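Local structure of oligogalacturonate lyase (Yersinia enterocolitica subsp. enterocolitica, 3PE7) at residues Ala17-Gln22 with Arg334-Asp339; Lys363-Thr368 with Tyr378-Pro383. The protein catalyses the beta-elimination cleavage of oligogalacturonates in the cytoplasm, acting as a metal-binding lyase built on a seven-bladed beta-propeller. All coordinates share one frame; numbering follows the deposited sequence.

Both interactions lie on the same side of the chain's centre, in the seven-bladed propeller, their centres about 10 Å apart. Interaction 2 is the buried one: two antiparallel strands of one blade, closed by paired backbone bonds and apolar side chains, with 611 Å² covered. Interaction 1 covers 292 Å², lies nearer the surface, and relies on hydroxyls and an arginine to join a turn of that same blade to the last strand of the preceding one. The two contacts meet directly. Gln22 O lies 2.8 Å from Thr381 N, a probable hydrogen bond, while Val335 CG1 packs on Pro383 CD and His338 CA on Phe367 CE1.

Interaction 1 (Ala17-Gln22 with Arg334-Asp339); sequences ASTGAQ and RVARHD
Thr19 and Ser18 reach across from a turn between strands 12-15 and 22-25 to the end of strand 331-337, joining two neighbouring blades of the seven-bladed beta-propeller. Thr19 OG1 donates to Val335 O at 2.7 Å, approaching from above the carbonyl plane, 47° out of it, and also accepts from Ala21 N at 3.2 Å, which makes the turn an ST turn. A chi1 of 74°, with OG1 between the backbone N and the carbonyl carbon, directs OG1 at Val335 O and leaves CG2 as the branch 3.4 Å from Arg334 O. Ala21 CB comes to 3.3 Å from Val335 O, so this one carbonyl oxygen meets a hydroxyl and a methyl of the turn.

Ser18 instead meets Arg337 at the edge of its guanidinium. Arg337 NH1 donates to Ser18 OG at 2.9 Å, OG sitting 14° out of the guanidinium plane, and the aliphatic CD of the arginine passes 3.4 Å from the same oxygen. Asp339 holds the group from another edge through a side-on, two-nitrogen salt bridge, which would restrict its rotation. Asp16 supports both partners, accepting from the backbone N of Ser18, Thr19 and Arg337. At the exposed end, a water accepts from Arg334 NH2 and donates weakly to Ser18 O. In the salt bridge, Arg337 NE meets Asp339 OD2 at 2.8 Å and NH2 meets OD1 at 2.9 Å.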
loop_
_atom_site.group_PDB
_atom_site.type_symbol
_atom_site.label_atom_id
_atom_site.label_comp_id
_atom_site.label_asym_id
_atom_site.label_seq_id
_atom_site.Cartn_x
_atom_site.Cartn_y
_atom_site.Cartn_z
ATOM N N ALA A 17 -8.218 -6.193 -23.994
ATOM C CA ALA A 17 -8.110 -7.254 -25.009
ATOM C C ALA A 17 -8.935 -8.496 -24.688
ATOM O O ALA A 17 -9.422 -9.162 -25.593
ATOM C CB ALA A 17 -6.644 -7.635 -25.225
ATOM N N SER A 18 -9.116 -8.775 -23.398
ATOM C CA SER A 18 -9.798 -9.981 -22.950
ATOM C C SER A 18 -11.226 -9.717 -22.516
ATOM O O SER A 18 -12.107 -10.533 -22.793
ATOM C CB SER A 18 -9.032 -10.640 -21.784
ATOM O OG SER A 18 -7.793 -11.140 -22.228
ATOM N N THR A 19 -11.467 -8.590 -21.841
ATOM C CA THR A 19 -12.781 -8.362 -21.200
ATOM C C THR A 19 -13.631 -7.291 -21.870
ATOM O O THR A 19 -14.832 -7.173 -21.598
ATOM C CB THR A 19 -12.632 -7.959 -19.719
ATOM O OG1 THR A 19 -12.164 -6.604 -19.642
ATOM C CG2 THR A 19 -11.650 -8.875 -19.011
ATOM N N GLY A 20 -12.993 -6.479 -22.703
ATOM C CA GLY A 20 -13.647 -5.384 -23.378
ATOM C C GLY A 20 -13.906 -4.169 -22.507
ATOM O O GLY A 20 -14.501 -3.198 -22.978
ATOM N N ALA A 21 -13.452 -4.203 -21.246
ATOM C CA ALA A 21 -13.640 -3.064 -20.331
ATOM C C ALA A 21 -12.918 -1.811 -20.827
ATOM O O ALA A 21 -11.850 -1.905 -21.429
ATOM C CB ALA A 21 -13.132 -3.420 -18.932
ATOM N N GLN A 22 -13.481 -0.639 -20.556
ATOM C CA GLN A 22 -12.798 0.604 -20.892
ATOM C C GLN A 22 -11.602 0.797 -19.946
ATOM O O GLN A 22 -11.740 0.706 -18.710
ATOM C CB GLN A 22 -13.758 1.788 -20.783
ATOM C CG GLN A 22 -13.103 3.125 -21.096
ATOM C CD GLN A 22 -14.101 4.215 -21.460
ATOM O OE1 GLN A 22 -14.891 4.071 -22.405
ATOM N NE2 GLN A 22 -14.057 5.314 -20.730
ATOM N N ARG A 334 -13.566 -11.208 -13.488
ATOM C CA ARG A 334 -12.315 -10.933 -14.164
ATOM C C ARG A 334 -12.543 -9.651 -14.968
ATOM O O ARG A 334 -13.172 -9.677 -16.029
ATOM C CB ARG A 334 -11.955 -12.125 -15.045
ATOM C CG ARG A 334 -10.587 -12.076 -15.634
ATOM C CD ARG A 334 -10.218 -13.440 -16.179
ATOM N NE ARG A 334 -10.819 -13.688 -17.483
ATOM C CZ ARG A 334 -10.604 -14.795 -18.200
ATOM N NH1 ARG A 334 -9.803 -15.763 -17.738
ATOM N NH2 ARG A 334 -11.186 -14.937 -19.387
ATOM N N VAL A 335 -12.061 -8.518 -14.457
ATOM C CA VAL A 335 -12.526 -7.234 -14.973
ATOM C C VAL A 335 -11.658 -6.634 -16.083
ATOM O O VAL A 335 -12.158 -5.953 -16.991
ATOM C CB VAL A 335 -12.797 -6.218 -13.828
ATOM C CG1 VAL A 335 -13.921 -6.740 -12.917
ATOM C CG2 VAL A 335 -11.554 -5.952 -13.020
ATOM N N ALA A 336 -10.362 -6.910 -16.011
ATOM C CA ALA A 336 -9.404 -6.392 -16.992
ATOM C C ALA A 336 -8.055 -7.051 -16.780
ATOM O O ALA A 336 -7.841 -7.736 -15.789
ATOM C CB ALA A 336 -9.277 -4.885 -16.877
ATOM N N ARG A 337 -7.158 -6.847 -17.734
ATOM C CA ARG A 337 -5.790 -7.327 -17.627
ATOM C C ARG A 337 -4.933 -6.232 -17.021
ATOM O O ARG A 337 -5.022 -5.071 -17.428
ATOM C CB ARG A 337 -5.241 -7.644 -19.024
ATOM C CG ARG A 337 -6.080 -8.659 -19.824
ATOM C CD ARG A 337 -5.569 -8.757 -21.286
ATOM N NE ARG A 337 -4.243 -9.389 -21.342
ATOM C CZ ARG A 337 -4.030 -10.698 -21.404
ATOM N NH1 ARG A 337 -5.056 -11.553 -21.480
ATOM N NH2 ARG A 337 -2.791 -11.156 -21.402
ATOM N N HIS A 338 -4.086 -6.589 -16.057
ATOM C CA HIS A 338 -2.991 -5.677 -15.702
ATOM C C HIS A 338 -1.784 -5.863 -16.644
ATOM O O HIS A 338 -1.113 -4.878 -17.010
ATOM C CB HIS A 338 -2.609 -5.785 -14.206
ATOM C CG HIS A 338 -2.008 -7.100 -13.807
ATOM N ND1 HIS A 338 -2.638 -7.985 -12.961
ATOM C CD2 HIS A 338 -0.809 -7.653 -14.101
ATOM C CE1 HIS A 338 -1.871 -9.050 -12.786
ATOM N NE2 HIS A 338 -0.749 -8.866 -13.467
ATOM N N ASP A 339 -1.520 -7.108 -17.052
ATOM C CA ASP A 339 -0.393 -7.417 -17.969
ATOM C C ASP A 339 0.984 -6.918 -17.503
ATOM O O ASP A 339 1.872 -6.660 -18.333
ATOM C CB ASP A 339 -0.670 -6.880 -19.390
ATOM C CG ASP A 339 -1.427 -7.857 -20.260
ATOM O OD1 ASP A 339 -1.191 -9.088 -20.149
ATOM O OD2 ASP A 339 -2.249 -7.381 -21.074
HETATM O O HOH W 1 -11.941 -12.625 -20.235
#

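Interaction 2 (Lys363-Thr368 with Tyr378-Pro383); sequences KQILFT and YLATLP
Phe367 and Tyr378 form the tight part of this contact, within the propeller-blade beta hairpin of strands 364-369 and 376-381. Phe367 CG lies between its backbone N and carbonyl carbon (chi1 63°), and the ring reaches Tyr378 CB, which sits over one face with 3.4 Å from CB to Phe367 CZ. This is a CH-pi contact; the two rings are nearly parallel but slid apart, with centroids 5.4 Å apart, and barely overlap. Ala380 CB meets the edge of the Phe367 ring at CE2 and also touches Ile365 CG1. The Phe367-Tyr378 and Ile365-Ala380 pairs are hydrogen-bonded, each by two backbone bonds. On the other face of the sheet, Leu366 CB packs 3.8 Å from Leu379 CD2.

Toward exposed Lys363 the contact loosens and waters bridge it. Gln364 NE2 stands 3.9 Å from Thr381 OG1, and one water bridges them, accepting from NE2 and donating to Leu379 O. A second water donates to both Lys363 O and Leu382 O, beside the direct bond from Leu382 N to Lys363 O.

Within its blade, strand 376-381 lies between strands 364-369 and 22-25, while Ile365, Phe367 and Ala380 face strands 321-326 and 331-337 of the preceding blade.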
loop_
_atom_site.group_PDB
_atom_site.type_symbol
_atom_site.label_atom_id
_atom_site.label_comp_id
_atom_site.label_asym_id
_atom_site.label_seq_id
_atom_site.Cartn_x
_atom_site.Cartn_y
_atom_site.Cartn_z
ATOM N N LYS A 363 -16.228 3.061 -9.199
ATOM C CA LYS A 363 -16.550 2.727 -10.588
ATOM C C LYS A 363 -15.348 2.235 -11.377
ATOM O O LYS A 363 -15.502 1.618 -12.447
ATOM C CB LYS A 363 -17.160 3.936 -11.304
ATOM C CG LYS A 363 -18.440 4.488 -10.642
ATOM C CD LYS A 363 -19.691 3.787 -11.097
ATOM C CE LYS A 363 -20.954 4.307 -10.347
ATOM N NZ LYS A 363 -20.949 5.780 -10.317
ATOM N N GLN A 364 -14.156 2.503 -10.852
ATOM C CA GLN A 364 -12.921 2.184 -11.559
ATOM C C GLN A 364 -11.883 1.609 -10.616
ATOM O O GLN A 364 -11.955 1.809 -9.415
ATOM C CB GLN A 364 -12.337 3.432 -12.197
ATOM C CG GLN A 364 -13.178 4.015 -13.298
ATOM C CD GLN A 364 -12.676 5.361 -13.684
ATOM O OE1 GLN A 364 -12.685 6.297 -12.877
ATOM N NE2 GLN A 364 -12.206 5.480 -14.911
ATOM N N ILE A 365 -10.912 0.903 -11.171
ATOM C CA ILE A 365 -9.741 0.544 -10.390
ATOM C C ILE A 365 -8.476 1.199 -10.952
ATOM O O ILE A 365 -8.300 1.316 -12.181
ATOM C CB ILE A 365 -9.580 -0.991 -10.247
ATOM C CG1 ILE A 365 -9.694 -1.687 -11.596
ATOM C CG2 ILE A 365 -10.646 -1.565 -9.246
ATOM C CD1 ILE A 365 -9.283 -3.168 -11.545
ATOM N N LEU A 366 -7.608 1.634 -10.046
ATOM C CA LEU A 366 -6.323 2.261 -10.403
ATOM C C LEU A 366 -5.209 1.262 -10.190
ATOM O O LEU A 366 -5.143 0.619 -9.135
ATOM C CB LEU A 366 -6.059 3.492 -9.527
ATOM C CG LEU A 366 -4.675 4.160 -9.708
ATOM C CD1 LEU A 366 -4.624 4.918 -11.020
ATOM C CD2 LEU A 366 -4.334 5.101 -8.516
ATOM N N PHE A 367 -4.315 1.144 -11.164
ATOM C CA PHE A 367 -3.186 0.211 -11.022
ATOM C C PHE A 367 -1.995 0.649 -11.853
ATOM O O PHE A 367 -2.145 1.440 -12.789
ATOM C CB PHE A 367 -3.607 -1.230 -11.395
ATOM C CG PHE A 367 -4.044 -1.401 -12.824
ATOM C CD1 PHE A 367 -3.153 -1.921 -13.761
ATOM C CD2 PHE A 367 -5.344 -1.066 -13.238
ATOM C CE1 PHE A 367 -3.549 -2.103 -15.096
ATOM C CE2 PHE A 367 -5.745 -1.244 -14.577
ATOM C CZ PHE A 367 -4.849 -1.768 -15.499
ATOM N N THR A 368 -0.818 0.134 -11.503
ATOM C CA THR A 368 0.396 0.284 -12.345
ATOM C C THR A 368 0.616 -0.947 -13.241
ATOM O O THR A 368 0.366 -2.083 -12.837
ATOM C CB THR A 368 1.677 0.458 -11.476
ATOM O OG1 THR A 368 1.505 1.499 -10.521
ATOM C CG2 THR A 368 2.894 0.797 -12.326
ATOM N N TYR A 378 -2.936 3.302 -14.897
ATOM C CA TYR A 378 -4.143 2.922 -15.648
ATOM C C TYR A 378 -5.365 2.961 -14.755
ATOM O O TYR A 378 -5.294 2.639 -13.558
ATOM C CB TYR A 378 -4.026 1.486 -16.188
ATOM C CG TYR A 378 -2.862 1.299 -17.106
ATOM C CD1 TYR A 378 -1.569 1.110 -16.590
ATOM C CD2 TYR A 378 -3.030 1.352 -18.494
ATOM C CE1 TYR A 378 -0.468 0.967 -17.438
ATOM C CE2 TYR A 378 -1.929 1.214 -19.357
ATOM C CZ TYR A 378 -0.657 1.013 -18.799
ATOM O OH TYR A 378 0.419 0.873 -19.621
ATOM N N LEU A 379 -6.488 3.348 -15.353
ATOM C CA LEU A 379 -7.811 3.233 -14.737
ATOM C C LEU A 379 -8.673 2.287 -15.577
ATOM O O LEU A 379 -8.927 2.556 -16.754
ATOM C CB LEU A 379 -8.483 4.611 -14.628
ATOM C CG LEU A 379 -7.942 5.568 -13.563
ATOM C CD1 LEU A 379 -8.463 6.995 -13.777
ATOM C CD2 LEU A 379 -8.320 5.032 -12.158
ATOM N N ALA A 380 -9.122 1.194 -14.958
ATOM C CA ALA A 380 -10.059 0.263 -15.624
ATOM C C ALA A 380 -11.479 0.460 -15.099
ATOM O O ALA A 380 -11.689 0.503 -13.892
ATOM C CB ALA A 380 -9.599 -1.177 -15.423
ATOM N N THR A 381 -12.450 0.572 -16.013
ATOM C CA THR A 381 -13.855 0.773 -15.645
ATOM C C THR A 381 -14.507 -0.544 -15.336
ATOM O O THR A 381 -14.432 -1.486 -16.128
ATOM C CB THR A 381 -14.624 1.510 -16.778
ATOM O OG1 THR A 381 -14.010 2.779 -16.982
ATOM C CG2 THR A 381 -16.097 1.749 -16.366
ATOM N N LEU A 382 -15.113 -0.639 -14.155
ATOM C CA LEU A 382 -15.752 -1.886 -13.773
ATOM C C LEU A 382 -16.998 -2.121 -14.641
ATOM O O LEU A 382 -17.793 -1.199 -14.840
ATOM C CB LEU A 382 -16.132 -1.876 -12.291
ATOM C CG LEU A 382 -15.016 -1.724 -11.233
ATOM C CD1 LEU A 382 -15.617 -2.017 -9.869
ATOM C CD2 LEU A 382 -13.810 -2.618 -11.486
ATOM N N PRO A 383 -17.150 -3.350 -15.169
ATOM C CA PRO A 383 -18.349 -3.722 -15.937
ATOM C C PRO A 383 -19.615 -3.689 -15.087
ATOM O O PRO A 383 -19.563 -3.958 -13.887
ATOM C CB PRO A 383 -18.062 -5.172 -16.343
ATOM C CG PRO A 383 -17.171 -5.695 -15.307
ATOM C CD PRO A 383 -16.262 -4.510 -14.965
HETATM O O HOH W 2 -18.111 1.131 -13.330
HETATM O O HOH W 3 -11.414 3.598 -17.137
#